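Local coordinates for protein 3-dehydroshikimate dehydratase (Pseudomonas putida, PDB 5HMQ) that converts 3-dehydroshikimate to protocatechuate with a divalent metal in its TIM-barrel domain, to which a hydroxyphenylpyruvate dioxygenase-like domain that lacks that activity is fused, at residues C[286-294]-C[376-384]. Sequence-based numbering, arbitrary orientation.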
ATOM      1  N   LEU C 286      25.151   9.605  20.101  1.00 52.15           N
ATOM      2  CA  LEU C 286      23.718   9.478  19.870  1.00 54.41           C
ATOM      3  C   LEU C 286      23.138  10.800  19.382  1.00 52.30           C
ATOM      4  O   LEU C 286      23.435  11.860  19.943  1.00 53.54           O
ATOM      5  CB  LEU C 286      23.014   9.023  21.149  1.00 51.12           C
ATOM      6  CG  LEU C 286      23.509   7.675  21.683  1.00 51.13           C
ATOM      7  CD1 LEU C 286      22.830   7.321  22.994  1.00 50.41           C
ATOM      8  CD2 LEU C 286      23.306   6.571  20.656  1.00 47.44           C
ATOM      9  N   PHE C 287      22.326  10.725  18.325  1.00 49.96           N
ATOM     10  CA  PHE C 287      21.617  11.882  17.787  1.00 50.93           C
ATOM     11  C   PHE C 287      20.968  12.687  18.907  1.00 52.92           C
ATOM     12  O   PHE C 287      20.267  12.136  19.761  1.00 55.28           O
ATOM     13  CB  PHE C 287      20.559  11.406  16.785  1.00 50.39           C
ATOM     14  CG  PHE C 287      20.014  12.490  15.893  1.00 50.53           C
ATOM     15  CD1 PHE C 287      20.849  13.197  15.043  1.00 48.10           C
ATOM     16  CD2 PHE C 287      18.657  12.781  15.883  1.00 51.42           C
ATOM     17  CE1 PHE C 287      20.346  14.185  14.211  1.00 47.32           C
ATOM     18  CE2 PHE C 287      18.148  13.768  15.055  1.00 50.95           C
ATOM     19  CZ  PHE C 287      18.994  14.471  14.219  1.00 49.75           C
ATOM     20  N   SER C 288      21.228  13.992  18.916  1.00 55.44           N
ATOM     21  CA  SER C 288      20.747  14.893  19.965  1.00 55.99           C
ATOM     22  C   SER C 288      20.128  16.119  19.309  1.00 54.05           C
ATOM     23  O   SER C 288      20.737  17.198  19.275  1.00 52.11           O
ATOM     24  CB  SER C 288      21.872  15.274  20.931  1.00 55.08           C
ATOM     25  OG  SER C 288      22.987  15.809  20.243  1.00 57.44           O
ATOM     26  N   PRO C 289      18.920  15.990  18.771  1.00 52.04           N
ATOM     27  CA  PRO C 289      18.272  17.123  18.108  1.00 51.96           C
ATOM     28  C   PRO C 289      17.668  18.067  19.132  1.00 52.36           C
ATOM     29  O   PRO C 289      17.622  17.744  20.328  1.00 49.84           O
ATOM     30  CB  PRO C 289      17.190  16.446  17.256  1.00 52.08           C
ATOM     31  CG  PRO C 289      16.805  15.257  18.064  1.00 52.97           C
ATOM     32  CD  PRO C 289      18.065  14.789  18.763  1.00 50.29           C
ATOM     33  N   PRO C 290      17.212  19.246  18.714  1.00 52.16           N
ATOM     34  CA  PRO C 290      16.529  20.150  19.647  1.00 51.08           C
ATOM     35  C   PRO C 290      15.298  19.489  20.238  1.00 51.89           C
ATOM     36  O   PRO C 290      14.547  18.806  19.524  1.00 51.21           O
ATOM     37  CB  PRO C 290      16.143  21.349  18.768  1.00 52.46           C
ATOM     38  CG  PRO C 290      17.064  21.289  17.604  1.00 51.22           C
ATOM     39  CD  PRO C 290      17.348  19.840  17.371  1.00 51.58           C
ATOM     40  N   PRO C 291      15.073  19.641  21.544  1.00 53.19           N
ATOM     41  CA  PRO C 291      13.832  19.132  22.137  1.00 52.13           C
ATOM     42  C   PRO C 291      12.614  19.774  21.490  1.00 50.79           C
ATOM     43  O   PRO C 291      12.669  20.900  20.991  1.00 51.25           O
ATOM     44  CB  PRO C 291      13.954  19.527  23.614  1.00 50.71           C
ATOM     45  CG  PRO C 291      15.423  19.675  23.843  1.00 53.01           C
ATOM     46  CD  PRO C 291      15.971  20.220  22.556  1.00 54.54           C
ATOM     47  N   ALA C 292      11.511  19.034  21.492  1.00 49.30           N
ATOM     48  CA  ALA C 292      10.284  19.534  20.894  1.00 52.36           C
ATOM     49  C   ALA C 292       9.761  20.735  21.672  1.00 53.28           C
ATOM     50  O   ALA C 292       9.907  20.828  22.893  1.00 51.31           O
ATOM     51  CB  ALA C 292       9.220  18.440  20.855  1.00 49.87           C
ATOM     52  N   SER C 293       9.161  21.672  20.942  1.00 55.13           N
ATOM     53  CA  SER C 293       8.500  22.799  21.579  1.00 54.58           C
ATOM     54  C   SER C 293       7.271  22.334  22.350  1.00 56.82           C
ATOM     55  O   SER C 293       6.645  21.323  22.018  1.00 53.13           O
ATOM     56  CB  SER C 293       8.100  23.841  20.538  1.00 53.71           C
ATOM     57  OG  SER C 293       7.245  24.821  21.104  1.00 54.24           O
ATOM     58  N   ALA C 294       6.923  23.091  23.387  1.00 56.85           N
ATOM     59  CA  ALA C 294       5.660  22.878  24.076  1.00 52.29           C
ATOM     60  C   ALA C 294       4.507  23.388  23.220  1.00 50.43           C
ATOM     61  O   ALA C 294       4.665  24.308  22.411  1.00 51.53           O
ATOM     62  CB  ALA C 294       5.661  23.580  25.433  1.00 53.84           C
ATOM     63  N   ALA C 376      12.509  26.224  17.873  1.00 55.53           N
ATOM     64  CA  ALA C 376      12.821  24.871  18.325  1.00 54.35           C
ATOM     65  C   ALA C 376      11.999  23.835  17.570  1.00 55.47           C
ATOM     66  O   ALA C 376      12.517  22.779  17.188  1.00 54.65           O
ATOM     67  CB  ALA C 376      12.588  24.749  19.830  1.00 52.21           C
ATOM     68  N   ALA C 377      10.708  24.109  17.367  1.00 53.34           N
ATOM     69  CA  ALA C 377       9.870  23.185  16.609  1.00 51.38           C
ATOM     70  C   ALA C 377      10.366  23.046  15.176  1.00 50.11           C
ATOM     71  O   ALA C 377      10.429  21.935  14.636  1.00 48.72           O
ATOM     72  CB  ALA C 377       8.416  23.651  16.634  1.00 50.94           C
ATOM     73  N   LEU C 378      10.735  24.164  14.546  1.00 49.02           N
ATOM     74  CA  LEU C 378      11.211  24.114  13.168  1.00 51.61           C
ATOM     75  C   LEU C 378      12.540  23.380  13.062  1.00 54.16           C
ATOM     76  O   LEU C 378      12.737  22.574  12.143  1.00 54.46           O
ATOM     77  CB  LEU C 378      11.340  25.529  12.604  1.00 50.22           C
ATOM     78  CG  LEU C 378      11.935  25.593  11.196  1.00 48.51           C
ATOM     79  CD1 LEU C 378      11.021  24.886  10.213  1.00 47.88           C
ATOM     80  CD2 LEU C 378      12.179  27.032  10.771  1.00 48.46           C
ATOM     81  N   LYS C 379      13.460  23.633  13.993  1.00 49.96           N
ATOM     82  CA  LYS C 379      14.774  23.010  13.898  1.00 51.53           C
ATOM     83  C   LYS C 379      14.706  21.515  14.178  1.00 52.49           C
ATOM     84  O   LYS C 379      15.443  20.737  13.560  1.00 50.72           O
ATOM     85  CB  LYS C 379      15.755  23.696  14.849  1.00 54.20           C
ATOM     86  CG  LYS C 379      16.227  25.055  14.353  1.00 54.35           C
ATOM     87  CD  LYS C 379      17.076  25.773  15.386  1.00 54.11           C
ATOM     88  CE  LYS C 379      17.369  27.200  14.951  1.00 56.54           C
ATOM     89  NZ  LYS C 379      18.088  27.967  16.006  1.00 59.63           N
ATOM     90  N   ARG C 380      13.825  21.092  15.087  1.00 48.59           N
ATOM     91  CA  ARG C 380      13.663  19.665  15.340  1.00 49.70           C
ATOM     92  C   ARG C 380      13.054  18.951  14.140  1.00 48.60           C
ATOM     93  O   ARG C 380      13.507  17.862  13.765  1.00 51.17           O
ATOM     94  CB  ARG C 380      12.802  19.438  16.581  1.00 49.70           C
ATOM     95  CG  ARG C 380      12.311  18.006  16.698  1.00 49.41           C
ATOM     96  CD  ARG C 380      11.552  17.764  17.978  1.00 48.40           C
ATOM     97  NE  ARG C 380      12.409  17.155  18.985  1.00 52.97           N
ATOM     98  CZ  ARG C 380      12.381  15.865  19.299  1.00 50.36           C
ATOM     99  NH1 ARG C 380      11.537  15.049  18.685  1.00 49.02           N
ATOM    100  NH2 ARG C 380      13.198  15.395  20.228  1.00 52.83           N
ATOM    101  N   ALA C 381      12.026  19.543  13.526  1.00 48.85           N
ATOM    102  CA  ALA C 381      11.426  18.936  12.342  1.00 48.93           C
ATOM    103  C   ALA C 381      12.447  18.803  11.219  1.00 50.17           C
ATOM    104  O   ALA C 381      12.452  17.806  10.488  1.00 48.52           O
ATOM    105  CB  ALA C 381      10.219  19.754  11.885  1.00 48.83           C
ATOM    106  N   THR C 382      13.317  19.804  11.066  1.00 50.66           N
ATOM    107  CA  THR C 382      14.383  19.719  10.074  1.00 49.69           C
ATOM    108  C   THR C 382      15.416  18.666  10.460  1.00 49.33           C
ATOM    109  O   THR C 382      15.921  17.939   9.597  1.00 48.22           O
ATOM    110  CB  THR C 382      15.044  21.087   9.899  1.00 50.48           C
ATOM    111  OG1 THR C 382      14.054  22.054   9.522  1.00 48.39           O
ATOM    112  CG2 THR C 382      16.127  21.027   8.829  1.00 48.45           C
ATOM    113  N   ALA C 383      15.747  18.571  11.752  1.00 49.00           N
ATOM    114  CA  ALA C 383      16.731  17.586  12.193  1.00 48.19           C
ATOM    115  C   ALA C 383      16.270  16.165  11.904  1.00 50.32           C
ATOM    116  O   ALA C 383      17.093  15.297  11.586  1.00 52.30           O
ATOM    117  CB  ALA C 383      17.021  17.756  13.684  1.00 47.02           C
ATOM    118  N   PHE C 384      14.967  15.903  12.004  1.00 48.88           N
ATOM    119  CA  PHE C 384      14.411  14.612  11.630  1.00 47.59           C
ATOM    120  C   PHE C 384      14.020  14.564  10.160  1.00 46.33           C
ATOM    121  O   PHE C 384      13.269  13.670   9.752  1.00 47.69           O
ATOM    122  CB  PHE C 384      13.217  14.268  12.519  1.00 46.49           C
ATOM    123  CG  PHE C 384      13.605  13.804  13.894  1.00 45.36           C
ATOM    124  CD1 PHE C 384      14.088  12.521  14.091  1.00 48.36           C
ATOM    125  CD2 PHE C 384      13.487  14.646  14.986  1.00 45.22           C
ATOM    126  CE1 PHE C 384      14.450  12.087  15.353  1.00 49.98           C
ATOM    127  CE2 PHE C 384      13.845  14.217  16.251  1.00 45.91           C
ATOM    128  CZ  PHE C 384      14.328  12.937  16.435  1.00 46.18           C
TER
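Arg380 reaches out of helix 374-383 to the three-proline run of 286-294, where its NE donates a hydrogen bond to Pro290 O (2.8 Å, N-H...O 152°). With CG anti to the backbone N (chi1 166°) and a bend at chi3, the long chain passes close by that carbonyl, and its guanidinium has Pro289 CG over one face and Ala292 CB over the opposite one. Proline suits the run: it holds the backbone in an extended, polyproline-II-like course and, lacking an N-H, leaves no backbone donor that would need an acceptor. Toward the C-terminal end of the helix, the edge of Phe287 meets the face of Phe384 in a T-shaped pair, planes at 76°. Pro289 CG also touches that ring, 3.6 Å from Phe384 CE2, while Pro289 CB rests on the small Ala383 CB (3.8 Å). At the other end, Ser293 CB and Ala377 CB approach to 3.9 Å, alanine's shortness letting the chain pass close. Arg380 NH2 makes a salt bridge with Glu268 of helix 252-276. One guanidinium therefore ties together the interdomain linker, the first dioxygenase-like module and that helix, consistent with a linker whose course is set by apolar contacts beside these polar bonds.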